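Local coordinates for arginase (Trypanosoma brucei brucei, PDB 4RHJ), which is of unknown function but adopts the arginase-deacetylase fold, having evolved without the binuclear manganese cluster characteristic of arginases, at residues P60-D63 with F64-S68; K207-L211 with H212-Y216; K310-K313 with E314-K318. All coordinates share one frame; numbering follows the deposited sequence.

Contact 1 of 3, residues P60-D63 with F64-S68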
# COMPACT_ATOMS: atom_id res chain seq x y z
N PRO A 60 -4.36 -21.16 -9.46
CA PRO A 60 -4.73 -20.28 -10.56
C PRO A 60 -3.51 -19.55 -11.09
O PRO A 60 -2.86 -20.07 -11.99
CB PRO A 60 -5.74 -19.32 -9.93
CG PRO A 60 -5.43 -19.35 -8.45
CD PRO A 60 -4.74 -20.64 -8.14
N LEU A 61 -3.20 -18.40 -10.50
CA LEU A 61 -2.01 -17.57 -10.77
C LEU A 61 -1.27 -17.74 -12.10
O LEU A 61 -1.08 -16.77 -12.83
CB LEU A 61 -1.01 -17.72 -9.62
CG LEU A 61 0.06 -16.63 -9.52
CD1 LEU A 61 -0.57 -15.32 -9.07
CD2 LEU A 61 1.18 -17.04 -8.59
N LEU A 62 -0.86 -18.97 -12.41
CA LEU A 62 -0.32 -19.26 -13.71
C LEU A 62 -1.38 -18.80 -14.68
O LEU A 62 -1.18 -17.80 -15.36
CB LEU A 62 0.00 -20.76 -13.85
CG LEU A 62 0.10 -21.40 -15.25
CD1 LEU A 62 1.51 -21.86 -15.56
CD2 LEU A 62 -0.89 -22.55 -15.39
N ASP A 63 -2.53 -19.47 -14.66
CA ASP A 63 -3.67 -19.15 -15.52
C ASP A 63 -4.08 -17.66 -15.43
O ASP A 63 -4.55 -17.09 -16.41
CB ASP A 63 -4.86 -20.04 -15.15
CG ASP A 63 -4.44 -21.41 -14.63
OD1 ASP A 63 -4.07 -22.27 -15.45
OD2 ASP A 63 -4.50 -21.64 -13.40
N PHE A 64 -3.88 -17.06 -14.26
CA PHE A 64 -4.13 -15.64 -14.05
C PHE A 64 -3.07 -14.78 -14.77
O PHE A 64 -3.39 -13.73 -15.30
CB PHE A 64 -4.14 -15.33 -12.55
CG PHE A 64 -4.64 -13.97 -12.21
CD1 PHE A 64 -6.00 -13.70 -12.18
CD2 PHE A 64 -3.77 -12.95 -11.89
CE1 PHE A 64 -6.47 -12.44 -11.86
CE2 PHE A 64 -4.24 -11.68 -11.56
CZ PHE A 64 -5.60 -11.43 -11.54
N PHE A 65 -1.83 -15.26 -14.79
CA PHE A 65 -0.75 -14.59 -15.52
C PHE A 65 -0.94 -14.67 -17.03
O PHE A 65 -0.53 -13.78 -17.77
CB PHE A 65 0.60 -15.20 -15.16
CG PHE A 65 1.74 -14.66 -15.97
CD1 PHE A 65 2.27 -13.41 -15.70
CD2 PHE A 65 2.28 -15.40 -17.00
CE1 PHE A 65 3.31 -12.91 -16.44
CE2 PHE A 65 3.34 -14.90 -17.75
CZ PHE A 65 3.85 -13.66 -17.47
N LEU A 66 -1.56 -15.75 -17.48
CA LEU A 66 -1.76 -15.94 -18.91
C LEU A 66 -2.88 -15.06 -19.43
O LEU A 66 -2.92 -14.74 -20.61
CB LEU A 66 -2.03 -17.41 -19.22
CG LEU A 66 -0.93 -18.39 -18.79
CD1 LEU A 66 -1.33 -19.80 -19.16
CD2 LEU A 66 0.41 -18.03 -19.41
N GLN A 67 -3.77 -14.63 -18.53
CA GLN A 67 -4.91 -13.81 -18.91
C GLN A 67 -4.63 -12.32 -18.69
O GLN A 67 -5.44 -11.45 -19.03
CB GLN A 67 -6.16 -14.24 -18.14
CG GLN A 67 -6.22 -13.81 -16.69
CD GLN A 67 -7.64 -13.79 -16.15
OE1 GLN A 67 -8.55 -14.37 -16.73
NE2 GLN A 67 -7.83 -13.09 -15.03
N SER A 68 -3.44 -12.05 -18.16
CA SER A 68 -3.01 -10.70 -17.81
C SER A 68 -2.48 -9.95 -19.04
O SER A 68 -2.12 -10.57 -20.04
CB SER A 68 -1.93 -10.78 -16.72
OG SER A 68 -2.35 -11.63 -15.67
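Leu66 lies beside Leu62, one turn later in the short helix 62-66 of this arginase-deacetylase fold, and gives a compact example of i to i+4 packing. Its CB faces a pair of helix carbonyls, with Asp63 O the nearer at 3.8 Å. CG stands anti to the carbonyl carbon (chi1 -59°) and is thereby swung back along the helix, where it meets Leu62 O at 3.5 Å. Beyond it, the CD1 methyl makes a loose apolar contact with Leu62 CG, 4.5 Å away. The two leucines also face strand 95-103, Leu66 on Asn100 and Leu62 on Gln103, so this flank of the helix is the one laid against the sheet. Behind the side chains runs the backbone bond Leu66 N to Leu62 O, 3.0 Å long. One residue earlier, Leu61, at the N-cap position, offers its carbonyl O to Phe65 N at a short 2.6 Å. The same N-H also has a weak bond to Leu62 O, so it is shared between two consecutive carbonyls, and the Leu61 bond is not straight: its N-H...O angle is 145°, with Phe65 N tilted 30° from the plane of the Leu61 carbonyl.

Contact 2 of 3, residues K207-L211 with H212-Y216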
# COMPACT_ATOMS: atom_id res chain seq x y z
N LYS A 207 23.71 -16.29 12.34
CA LYS A 207 24.91 -17.08 12.53
C LYS A 207 25.26 -17.76 11.21
O LYS A 207 26.41 -17.76 10.79
CB LYS A 207 24.76 -18.10 13.67
CG LYS A 207 23.61 -19.08 13.53
CD LYS A 207 23.57 -20.07 14.70
CE LYS A 207 22.77 -19.54 15.88
NZ LYS A 207 23.32 -18.30 16.48
N VAL A 208 24.25 -18.29 10.54
CA VAL A 208 24.43 -18.97 9.26
C VAL A 208 24.84 -17.97 8.18
O VAL A 208 25.35 -18.35 7.13
CB VAL A 208 23.15 -19.72 8.82
CG1 VAL A 208 22.33 -18.86 7.92
CG2 VAL A 208 23.49 -21.00 8.10
N ARG A 209 24.62 -16.68 8.45
CA ARG A 209 24.97 -15.63 7.49
C ARG A 209 26.48 -15.38 7.43
O ARG A 209 27.08 -15.53 6.38
CB ARG A 209 24.25 -14.33 7.84
CG ARG A 209 22.85 -14.20 7.27
CD ARG A 209 22.20 -12.94 7.82
NE ARG A 209 20.94 -12.60 7.16
CZ ARG A 209 20.32 -11.43 7.31
NH1 ARG A 209 20.84 -10.50 8.10
NH2 ARG A 209 19.18 -11.20 6.68
N LYS A 210 27.08 -14.99 8.55
CA LYS A 210 28.51 -14.66 8.53
C LYS A 210 29.37 -15.92 8.46
O LYS A 210 30.59 -15.84 8.34
CB LYS A 210 28.88 -13.82 9.75
CG LYS A 210 29.24 -14.63 10.99
CD LYS A 210 29.65 -13.70 12.13
CE LYS A 210 30.73 -12.74 11.70
NZ LYS A 210 31.07 -11.76 12.76
N LEU A 211 28.73 -17.08 8.54
CA LEU A 211 29.42 -18.35 8.45
C LEU A 211 29.48 -18.84 7.01
O LEU A 211 30.38 -19.60 6.63
CB LEU A 211 28.76 -19.40 9.34
CG LEU A 211 29.49 -19.73 10.64
CD1 LEU A 211 28.50 -20.16 11.72
CD2 LEU A 211 30.53 -20.81 10.39
N HIS A 212 28.51 -18.40 6.19
CA HIS A 212 28.55 -18.69 4.77
C HIS A 212 28.69 -17.42 3.93
O HIS A 212 28.34 -17.40 2.75
CB HIS A 212 27.32 -19.48 4.34
CG HIS A 212 27.65 -20.67 3.49
ND1 HIS A 212 27.15 -21.93 3.74
CD2 HIS A 212 28.46 -20.79 2.42
CE1 HIS A 212 27.62 -22.77 2.84
NE2 HIS A 212 28.42 -22.11 2.03
N LYS A 213 29.20 -16.38 4.58
CA LYS A 213 29.69 -15.16 3.93
C LYS A 213 28.81 -14.63 2.79
O LYS A 213 29.32 -14.19 1.77
CB LYS A 213 31.12 -15.40 3.42
CG LYS A 213 32.11 -15.76 4.53
CD LYS A 213 33.45 -16.27 3.98
CE LYS A 213 34.34 -16.82 5.07
NZ LYS A 213 33.68 -17.92 5.83
N MET A 214 27.50 -14.69 2.99
CA MET A 214 26.55 -14.21 2.00
C MET A 214 26.24 -12.75 2.24
O MET A 214 26.45 -12.24 3.34
CB MET A 214 25.26 -15.04 2.02
CG MET A 214 24.21 -14.60 3.02
SD MET A 214 22.74 -15.61 2.88
CE MET A 214 23.36 -17.17 3.52
N PHE A 215 25.76 -12.06 1.22
CA PHE A 215 25.43 -10.65 1.36
C PHE A 215 23.93 -10.48 1.54
O PHE A 215 23.12 -11.29 1.09
CB PHE A 215 25.94 -9.84 0.16
CG PHE A 215 26.08 -8.37 0.44
CD1 PHE A 215 26.82 -7.94 1.53
CD2 PHE A 215 25.50 -7.43 -0.38
CE1 PHE A 215 26.96 -6.59 1.80
CE2 PHE A 215 25.64 -6.07 -0.12
CZ PHE A 215 26.37 -5.66 0.98
N TYR A 216 23.56 -9.42 2.24
CA TYR A 216 22.17 -9.19 2.56
C TYR A 216 21.85 -7.70 2.63
O TYR A 216 22.73 -6.86 2.83
CB TYR A 216 21.80 -9.90 3.87
CG TYR A 216 22.90 -9.93 4.91
CD1 TYR A 216 22.94 -8.99 5.93
CD2 TYR A 216 23.88 -10.92 4.89
CE1 TYR A 216 23.93 -9.03 6.89
CE2 TYR A 216 24.87 -10.96 5.84
CZ TYR A 216 24.89 -10.02 6.84
OH TYR A 216 25.89 -10.07 7.79
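Arg209 and Tyr216 meet flat on flat, the guanidinium spread over one face of the phenol ring with their planes only 18° apart. The overlap is more than a single cation-pi touch, because the arginine chain runs extended from CG to NE and lies across the ring for much of its length. CD sits above the ring, 3.9 Å from the Tyr216 centroid and 13° off its normal, in a CH-pi contact. Further out, Arg209 CZ is 4.1 Å from the same centroid, and NH1 comes down closest, 3.4 Å from Tyr216 CD1. Seen from the arginine, it is Tyr216 CG that lies over the centre of the guanidinium. The tyrosine reaches this position with its CG between backbone N and carbonyl carbon (chi1 35°), which turns the ring back toward the helix.

The rotation of the guanidinium is further fixed by polar partners at NH2, which bonds to Asn198 and forms a salt bridge with Asp218. NH1 has a weak hydrogen bond to Tyr75 of the second subunit, whose side chain also packs on Tyr216, so the stack belongs to a subunit interface as well.

Nearer the helix, Met214 curls inward, its CG 4.5 Å from Arg209 CG. The chain turns between helix and strand: His212 N bonds weakly to Val208 O at 3.3 Å and also weakly to Arg209 O, after which Lys213 takes up left-handed backbone angles. Phe215 then pairs through its backbone with Val193 and Ser195 of the neighbouring parallel strand. Stack and turn together close the second half of a beta-alpha-beta crossover, from helix 203-211 to the outermost strand of this chain's sheet, 215-217.

Contact 3 of 3, residues K310-K313 with E314-K318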
# COMPACT_ATOMS: atom_id res chain seq x y z
N LYS A 310 2.21 -9.24 -12.28
CA LYS A 310 3.18 -8.25 -12.73
C LYS A 310 4.61 -8.72 -12.49
O LYS A 310 5.46 -8.60 -13.37
CB LYS A 310 2.96 -6.92 -12.01
CG LYS A 310 3.83 -5.75 -12.49
CD LYS A 310 3.54 -5.38 -13.93
CE LYS A 310 4.28 -4.09 -14.31
NZ LYS A 310 3.93 -3.62 -15.69
N ILE A 311 4.88 -9.28 -11.31
CA ILE A 311 6.24 -9.64 -10.92
C ILE A 311 6.82 -10.66 -11.88
O ILE A 311 7.98 -10.54 -12.26
CB ILE A 311 6.31 -10.21 -9.47
CG1 ILE A 311 6.10 -9.09 -8.43
CG2 ILE A 311 7.61 -10.96 -9.22
CD1 ILE A 311 7.03 -7.88 -8.61
N ILE A 312 6.01 -11.62 -12.30
CA ILE A 312 6.45 -12.68 -13.23
C ILE A 312 6.79 -12.11 -14.62
O ILE A 312 7.80 -12.48 -15.22
CB ILE A 312 5.38 -13.79 -13.41
CG1 ILE A 312 4.95 -14.39 -12.06
CG2 ILE A 312 5.87 -14.89 -14.35
CD1 ILE A 312 3.55 -15.01 -12.07
N LYS A 313 5.91 -11.24 -15.12
CA LYS A 313 6.13 -10.52 -16.37
C LYS A 313 7.53 -9.91 -16.43
O LYS A 313 8.33 -10.26 -17.28
CB LYS A 313 5.08 -9.41 -16.56
CG LYS A 313 5.34 -8.52 -17.79
CD LYS A 313 4.06 -8.02 -18.44
CE LYS A 313 3.24 -7.19 -17.52
NZ LYS A 313 2.09 -6.57 -18.23
N GLU A 314 7.81 -9.01 -15.50
CA GLU A 314 9.06 -8.26 -15.55
C GLU A 314 10.26 -9.10 -15.10
O GLU A 314 11.41 -8.67 -15.23
CB GLU A 314 8.92 -6.99 -14.74
CG GLU A 314 7.64 -6.20 -15.07
CD GLU A 314 7.61 -5.58 -16.47
OE1 GLU A 314 8.65 -5.53 -17.14
OE2 GLU A 314 6.53 -5.12 -16.90
N GLY A 315 9.99 -10.30 -14.61
CA GLY A 315 11.01 -11.29 -14.38
C GLY A 315 11.42 -11.98 -15.67
O GLY A 315 12.58 -12.35 -15.85
N ILE A 316 10.47 -12.13 -16.58
CA ILE A 316 10.76 -12.71 -17.88
C ILE A 316 11.50 -11.72 -18.79
O ILE A 316 12.43 -12.09 -19.49
CB ILE A 316 9.49 -13.19 -18.57
CG1 ILE A 316 8.94 -14.43 -17.86
CG2 ILE A 316 9.78 -13.53 -20.00
CD1 ILE A 316 7.62 -14.88 -18.42
N LEU A 317 11.08 -10.47 -18.77
CA LEU A 317 11.75 -9.42 -19.52
C LEU A 317 13.27 -9.38 -19.25
O LEU A 317 13.71 -8.83 -18.26
CB LEU A 317 11.10 -8.08 -19.19
CG LEU A 317 11.48 -6.85 -20.01
CD1 LEU A 317 10.29 -5.94 -20.13
CD2 LEU A 317 12.61 -6.13 -19.33
N LYS A 318 14.04 -9.98 -20.14
CA LYS A 318 15.50 -9.93 -20.09
C LYS A 318 16.03 -10.55 -21.37
O LYS A 318 15.50 -11.58 -21.80
CB LYS A 318 16.06 -10.67 -18.87
CG LYS A 318 17.35 -10.07 -18.31
CD LYS A 318 18.55 -10.26 -19.24
CE LYS A 318 19.40 -9.02 -19.31
NZ LYS A 318 20.13 -8.77 -18.04
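The carboxylate of Glu314 is flanked by Lys310, one turn earlier, and by its neighbour Lys313. Lys313 lies alongside it, pointing the same way, and puts its CG beneath one face, 3.9 Å from Glu314 CD. Lys310 NZ comes in beyond OE2, only a little off the carboxylate plane and to the side away from Lys313 CG, 3.2 Å from Glu314 OE2. This is an i to i+4 salt bridge with a weak hydrogen bond, although the position of OE2 is uncertain and the exact geometry is therefore doubtful. The bend in the glutamate chain at chi2 (-68°) turns its acid group back toward these lysines. All three belong to the last turns of helix 303-316, packed between helices 266-274 and 62-66 in the arginase-deacetylase fold. Lys313 NZ is not spent on Glu314; its hydrogen bonds go to the backbone carbonyls of Asp71 and Pro69. Beneath the side chains, Glu314 N bonds to Lys310 O at 3.2 Å and a nearly straight 170°. On another flank, Ile316 CD1 approaches Ile312 CG2 at 4.4 Å, the apolar counterpart of the charged pair. At the end of the helix Leu317 N bonds to Lys313 O, 3.1 Å long, as Leu317 leaves helical geometry.

How the contacts relate
Contacts 1 and 3 hold neighbouring helices that touch directly: the ring of Phe65, from helix 62-66, packs against helix 303-316, with Phe65 CE1 3.4 Å from Lys313 N. Contact 3 is the most buried of the three, and even Lys310, Lys313 and Glu314 are buried; contact 1 is partly buried, its leucines lying against polar residues of strand 95-103. Contact 2 sits far off, its centre about 36 Å from that of contact 1 and on the opposite side of the chain's centre. Contacts 1 and 3 each centre on a single helix, whereas contact 2 links helix to strand. Its stack is joined by Tyr75 of the second subunit; in contact 3 Lys310 packs on Arg199 of the third.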